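Local coordinates for protein nucleoside diphosphate kinase (Encephalitozoon cuniculi, PDB 3MPD) that probably transfers the gamma phosphate of ATP to nucleoside diphosphates by a ping-pong mechanism through a phosphohistidine intermediate, so making nucleoside triphosphates other than ATP, at residues R7-I12 against I117-D122; K13-K18 against T113-I118. All blocks are in the same frame, centred on the assembly; numbering follows the deposited sequence.

Overall arrangement
Strand 7-12 is the first strand of the chain and runs directly into helix 14-18, so the first halves of contacts 1 and 2 follow each other without a break. The chain then builds strands 35-42 and 74-80 and most of the helices before it returns along 113-122, where the two contacts share I117 and I118. Because the returning chain is antiparallel, contact 2 (13-18 with 113-118) closes the inner loop and contact 1 (7-12 with 117-122) the outer one that encloses it; their centres lie about 12 Å apart. Contact 1 adds the edge strand 118-120 to the sheet, and contact 2 ties helix 14-18 to the loop following helix 105-109. H119, the probable phosphorylated residue, and K13 adjoin where they meet.

Contact 1. Residues R7-I12 against I117-D122; sequences RTFIMI and IIHGSD
I10 and I118 make the tight part of this contact, meeting diagonally on one face of the sheet: CG2 of I10 presses on CD1 of I118 at 3.5 Å, closer than usual for two carbons. With CG1 of I118 anti to its backbone N (chi1 -170°), its terminal methyl extends to this spot. M11 and H119 form the hydrogen-bonded pair between the non-hydrogen-bonded pairs I10-G120 and I12-I118, M11 N to H119 O at 2.9 Å and H119 N to M11 O at 2.8 Å, both nearly straight at 165°. Strand 118-120 thereby becomes an edge of the four-stranded antiparallel sheet of the NDP kinase fold, displaying H119, by similarity the histidine that is phosphorylated during the reaction. The contact is more open at H119 and G120, both partly exposed, and packing is looser: CD2 of F9 meets the edge of the H119 ring at its CD2, 3.9 Å away, and CE of M11 stands 4.1 Å from H119 CB. Beyond the strand, S121 N still reaches F9 O, while S121 OG accepts from F9 N at 3.1 Å; E130 bonds both S121 OG and H119 NE2, coupling serine to histidine. At T8 a single water bridges the segments, accepting from T8 OG1 at 2.7 Å and donating to S121 O.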
loop_
_atom_site.group_PDB
_atom_site.type_symbol
_atom_site.label_atom_id
_atom_site.label_comp_id
_atom_site.label_asym_id
_atom_site.label_seq_id
_atom_site.Cartn_x
_atom_site.Cartn_y
_atom_site.Cartn_z
ATOM N N ARG A 7 8.367 -0.653 -15.641
ATOM C CA ARG A 7 7.563 -0.185 -14.497
ATOM C C ARG A 7 6.488 0.853 -14.852
ATOM O O ARG A 7 6.567 1.519 -15.891
ATOM C CB ARG A 7 8.454 0.352 -13.397
ATOM C CG ARG A 7 9.656 1.025 -13.920
ATOM C CD ARG A 7 10.630 1.318 -12.818
ATOM N NE ARG A 7 11.123 2.667 -13.043
ATOM C CZ ARG A 7 11.781 3.385 -12.143
ATOM N NH1 ARG A 7 12.048 2.881 -10.939
ATOM N NH2 ARG A 7 12.164 4.612 -12.460
ATOM N N THR A 8 5.487 0.991 -13.974
ATOM C CA THR A 8 4.371 1.909 -14.211
ATOM C C THR A 8 3.940 2.582 -12.917
ATOM O O THR A 8 4.108 2.023 -11.825
ATOM C CB THR A 8 3.172 1.206 -14.918
ATOM O OG1 THR A 8 2.220 2.182 -15.369
ATOM C CG2 THR A 8 2.479 0.173 -14.018
ATOM N N PHE A 9 3.425 3.798 -13.044
ATOM C CA PHE A 9 2.999 4.570 -11.896
ATOM C C PHE A 9 1.495 4.465 -11.763
ATOM O O PHE A 9 0.761 4.758 -12.698
ATOM C CB PHE A 9 3.432 6.040 -12.021
ATOM C CG PHE A 9 3.022 6.875 -10.854
ATOM C CD1 PHE A 9 3.634 6.696 -9.616
ATOM C CD2 PHE A 9 1.999 7.810 -10.982
ATOM C CE1 PHE A 9 3.243 7.428 -8.509
ATOM C CE2 PHE A 9 1.605 8.577 -9.885
ATOM C CZ PHE A 9 2.220 8.376 -8.638
ATOM N N ILE A 10 1.049 4.028 -10.596
ATOM C CA ILE A 10 -0.376 3.797 -10.348
ATOM C C ILE A 10 -0.752 4.608 -9.120
ATOM O O ILE A 10 -0.156 4.439 -8.058
ATOM C CB ILE A 10 -0.672 2.322 -10.043
ATOM C CG1 ILE A 10 -0.134 1.384 -11.151
ATOM C CG2 ILE A 10 -2.187 2.097 -9.792
ATOM C CD1 ILE A 10 -0.773 1.581 -12.587
ATOM N N MET A 11 -1.780 5.438 -9.240
ATOM C CA MET A 11 -2.163 6.283 -8.123
ATOM C C MET A 11 -3.653 6.177 -7.886
ATOM O O MET A 11 -4.459 6.455 -8.794
ATOM C CB MET A 11 -1.736 7.733 -8.407
ATOM C CG MET A 11 -2.123 8.733 -7.337
ATOM S SD MET A 11 -1.432 10.376 -7.705
ATOM C CE MET A 11 -2.036 10.709 -9.364
ATOM N N ILE A 12 -4.018 5.772 -6.672
ATOM C CA ILE A 12 -5.427 5.733 -6.282
ATOM C C ILE A 12 -5.867 7.153 -5.932
ATOM O O ILE A 12 -5.262 7.790 -5.042
ATOM C CB ILE A 12 -5.690 4.787 -5.092
ATOM C CG1 ILE A 12 -5.158 3.383 -5.404
ATOM C CG2 ILE A 12 -7.217 4.802 -4.686
ATOM C CD1 ILE A 12 -5.441 2.344 -4.277
ATOM N N ILE A 117 -11.385 6.896 -10.249
ATOM C CA ILE A 117 -10.840 5.895 -9.279
ATOM C C ILE A 117 -9.315 5.915 -9.124
ATOM O O ILE A 117 -8.789 5.731 -8.017
ATOM C CB ILE A 117 -11.274 4.428 -9.611
ATOM C CG1 ILE A 117 -12.795 4.312 -9.832
ATOM C CG2 ILE A 117 -10.776 3.441 -8.534
ATOM C CD1 ILE A 117 -13.642 4.783 -8.609
ATOM N N ILE A 118 -8.610 6.048 -10.250
ATOM C CA ILE A 118 -7.214 5.653 -10.317
ATOM C C ILE A 118 -6.561 6.311 -11.535
ATOM O O ILE A 118 -7.233 6.632 -12.544
ATOM C CB ILE A 118 -7.096 4.060 -10.402
ATOM C CG1 ILE A 118 -5.665 3.556 -10.224
ATOM C CG2 ILE A 118 -7.732 3.512 -11.696
ATOM C CD1 ILE A 118 -5.621 1.955 -10.180
ATOM N N HIS A 119 -5.262 6.562 -11.428
ATOM C CA HIS A 119 -4.467 6.958 -12.564
ATOM C C HIS A 119 -3.463 5.856 -12.849
ATOM O O HIS A 119 -2.843 5.350 -11.909
ATOM C CB HIS A 119 -3.670 8.214 -12.209
ATOM C CG HIS A 119 -2.533 8.459 -13.143
ATOM N ND1 HIS A 119 -2.689 9.119 -14.344
ATOM C CD2 HIS A 119 -1.227 8.101 -13.073
ATOM C CE1 HIS A 119 -1.529 9.161 -14.973
ATOM N NE2 HIS A 119 -0.624 8.558 -14.218
ATOM N N GLY A 120 -3.250 5.500 -14.122
ATOM C CA GLY A 120 -2.094 4.654 -14.461
ATOM C C GLY A 120 -1.348 5.286 -15.617
ATOM O O GLY A 120 -1.982 5.872 -16.496
ATOM N N SER A 121 -0.013 5.176 -15.639
ATOM C CA SER A 121 0.766 5.765 -16.743
ATOM C C SER A 121 0.279 5.302 -18.124
ATOM O O SER A 121 -0.149 4.173 -18.279
ATOM C CB SER A 121 2.262 5.433 -16.606
ATOM O OG SER A 121 2.739 5.771 -15.323
ATOM N N ASP A 122 0.367 6.173 -19.125
ATOM C CA ASP A 122 -0.092 5.814 -20.471
ATOM C C ASP A 122 1.026 5.290 -21.373
ATOM O O ASP A 122 0.754 4.675 -22.398
ATOM C CB ASP A 122 -0.899 6.945 -21.138
ATOM C CG ASP A 122 -0.079 8.188 -21.450
ATOM O OD1 ASP A 122 1.126 8.286 -21.097
ATOM O OD2 ASP A 122 -0.673 9.107 -22.068
HETATM O O HOH W 1 -0.044 1.616 -16.695
#

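Contact 2. Residues K13-K18 against T113-I118; sequences KPDAIK and TGKNII
The nucleotide-binding site of the NDP kinase fold brings together K13 and N116, both ATP ligands by similarity: K13 precedes helix 14-18 at its N-cap position, and N116 lies in the loop leading to strand 118-120. The K13 chain is extended beyond CG and runs alongside the loop backbone, with CG 3.6 Å from I118 N and CE 3.6 Å from I118 O. Its NZ then meets N116 OD1, at 2.6 Å, in the amide plane and on a lone pair of the oxygen. CG of N116 sits between its backbone N and carbonyl carbon (chi1 64°), which turns the amide back to the lysine although the CB bond leads away from it. The other end of that amide is held too, ND2 donating to the backbone oxygen of T95. At the root of the lysine, K13 N bonds I117 O at 3.0 Å; the N-H points well at the oxygen (164°), yet the donor stands 43° above the carbonyl plane. CB of A16 covers the same oxygen at 3.3 Å. At the exposed edge of the contact, D15 OD2 and K115 NZ form a salt bridge whose hydrogen bond is weak at 3.3 Å, and the aliphatic part of K115 lies against the same carboxylate oxygen. With N116 gripped at OD1 by K13 and at ND2 by T95, two bonds at opposite ends of the amide fix its flip, consistent with this part of the site being set before nucleotide binds.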
loop_
_atom_site.group_PDB
_atom_site.type_symbol
_atom_site.label_atom_id
_atom_site.label_comp_id
_atom_site.label_asym_id
_atom_site.label_seq_id
_atom_site.Cartn_x
_atom_site.Cartn_y
_atom_site.Cartn_z
ATOM N N LYS A 13 -6.917 7.622 -6.617
ATOM C CA LYS A 13 -7.370 9.027 -6.515
ATOM C C LYS A 13 -8.116 9.234 -5.200
ATOM O O LYS A 13 -8.636 8.257 -4.631
ATOM C CB LYS A 13 -8.263 9.378 -7.726
ATOM C CG LYS A 13 -7.512 9.257 -9.065
ATOM C CD LYS A 13 -8.243 9.958 -10.208
ATOM C CE LYS A 13 -7.311 10.042 -11.425
ATOM N NZ LYS A 13 -8.128 10.403 -12.619
ATOM N N PRO A 14 -8.189 10.489 -4.717
ATOM C CA PRO A 14 -8.633 10.755 -3.340
ATOM C C PRO A 14 -9.997 10.163 -2.985
ATOM O O PRO A 14 -10.168 9.662 -1.891
ATOM C CB PRO A 14 -8.705 12.304 -3.282
ATOM C CG PRO A 14 -7.744 12.765 -4.323
ATOM C CD PRO A 14 -7.861 11.751 -5.438
ATOM N N ASP A 15 -10.962 10.243 -3.903
ATOM C CA ASP A 15 -12.289 9.719 -3.643
ATOM C C ASP A 15 -12.366 8.194 -3.522
ATOM O O ASP A 15 -13.201 7.680 -2.767
ATOM C CB ASP A 15 -13.302 10.244 -4.670
ATOM C CG ASP A 15 -13.474 11.745 -4.576
ATOM O OD1 ASP A 15 -13.749 12.246 -3.461
ATOM O OD2 ASP A 15 -13.303 12.430 -5.601
ATOM N N ALA A 16 -11.482 7.496 -4.220
ATOM C CA ALA A 16 -11.449 6.044 -4.144
ATOM C C ALA A 16 -10.894 5.608 -2.795
ATOM O O ALA A 16 -11.308 4.576 -2.263
ATOM C CB ALA A 16 -10.617 5.448 -5.300
ATOM N N ILE A 17 -10.003 6.411 -2.208
ATOM C CA ILE A 17 -9.543 6.145 -0.838
ATOM C C ILE A 17 -10.738 6.207 0.122
ATOM O O ILE A 17 -10.945 5.318 0.965
ATOM C CB ILE A 17 -8.478 7.208 -0.364
ATOM C CG1 ILE A 17 -7.225 7.214 -1.263
ATOM C CG2 ILE A 17 -8.103 6.970 1.084
ATOM C CD1 ILE A 17 -6.494 5.898 -1.305
ATOM N N LYS A 18 -11.524 7.272 -0.022
ATOM C CA LYS A 18 -12.699 7.514 0.827
ATOM C C LYS A 18 -13.832 6.489 0.660
ATOM O O LYS A 18 -14.570 6.218 1.598
ATOM C CB LYS A 18 -13.202 8.950 0.615
ATOM C CG LYS A 18 -12.085 10.010 0.971
ATOM C CD LYS A 18 -12.558 11.438 0.739
ATOM C CE LYS A 18 -11.539 12.489 1.271
ATOM N NZ LYS A 18 -12.094 13.871 0.922
ATOM N N THR A 113 -16.007 10.654 -15.283
ATOM C CA THR A 113 -14.657 10.842 -15.816
ATOM C C THR A 113 -13.697 11.527 -14.841
ATOM O O THR A 113 -12.492 11.221 -14.855
ATOM C CB THR A 113 -14.646 11.593 -17.152
ATOM O OG1 THR A 113 -15.153 12.948 -16.990
ATOM C CG2 THR A 113 -15.502 10.853 -18.132
ATOM N N GLY A 114 -14.223 12.423 -13.998
ATOM C CA GLY A 114 -13.406 13.136 -12.985
ATOM C C GLY A 114 -13.071 12.293 -11.749
ATOM O O GLY A 114 -12.001 12.431 -11.155
ATOM N N LYS A 115 -13.980 11.403 -11.370
ATOM C CA LYS A 115 -13.742 10.507 -10.250
ATOM C C LYS A 115 -13.654 9.093 -10.746
ATOM O O LYS A 115 -14.438 8.214 -10.364
ATOM C CB LYS A 115 -14.821 10.727 -9.204
ATOM C CG LYS A 115 -14.588 12.107 -8.586
ATOM C CD LYS A 115 -15.797 12.691 -8.015
ATOM C CE LYS A 115 -15.535 14.195 -7.820
ATOM N NZ LYS A 115 -15.691 14.494 -6.402
ATOM N N ASN A 116 -12.689 8.878 -11.627
ATOM C CA ASN A 116 -12.558 7.591 -12.284
ATOM C C ASN A 116 -11.493 6.729 -11.572
ATOM O O ASN A 116 -10.795 5.998 -12.222
ATOM C CB ASN A 116 -12.279 7.770 -13.769
ATOM C CG ASN A 116 -10.947 8.450 -14.050
ATOM O OD1 ASN A 116 -10.235 8.911 -13.145
ATOM N ND2 ASN A 116 -10.594 8.491 -15.327
ATOM N N ILE A 117 -11.385 6.896 -10.249
ATOM C CA ILE A 117 -10.840 5.895 -9.279
ATOM C C ILE A 117 -9.315 5.915 -9.124
ATOM O O ILE A 117 -8.789 5.731 -8.017
ATOM C CB ILE A 117 -11.274 4.428 -9.611
ATOM C CG1 ILE A 117 -12.795 4.312 -9.832
ATOM C CG2 ILE A 117 -10.776 3.441 -8.534
ATOM C CD1 ILE A 117 -13.642 4.783 -8.609
ATOM N N ILE A 118 -8.610 6.048 -10.250
ATOM C CA ILE A 118 -7.214 5.653 -10.317
ATOM C C ILE A 118 -6.561 6.311 -11.535
ATOM O O ILE A 118 -7.233 6.632 -12.544
ATOM C CB ILE A 118 -7.096 4.060 -10.402
ATOM C CG1 ILE A 118 -5.665 3.556 -10.224
ATOM C CG2 ILE A 118 -7.732 3.512 -11.696
ATOM C CD1 ILE A 118 -5.621 1.955 -10.180
#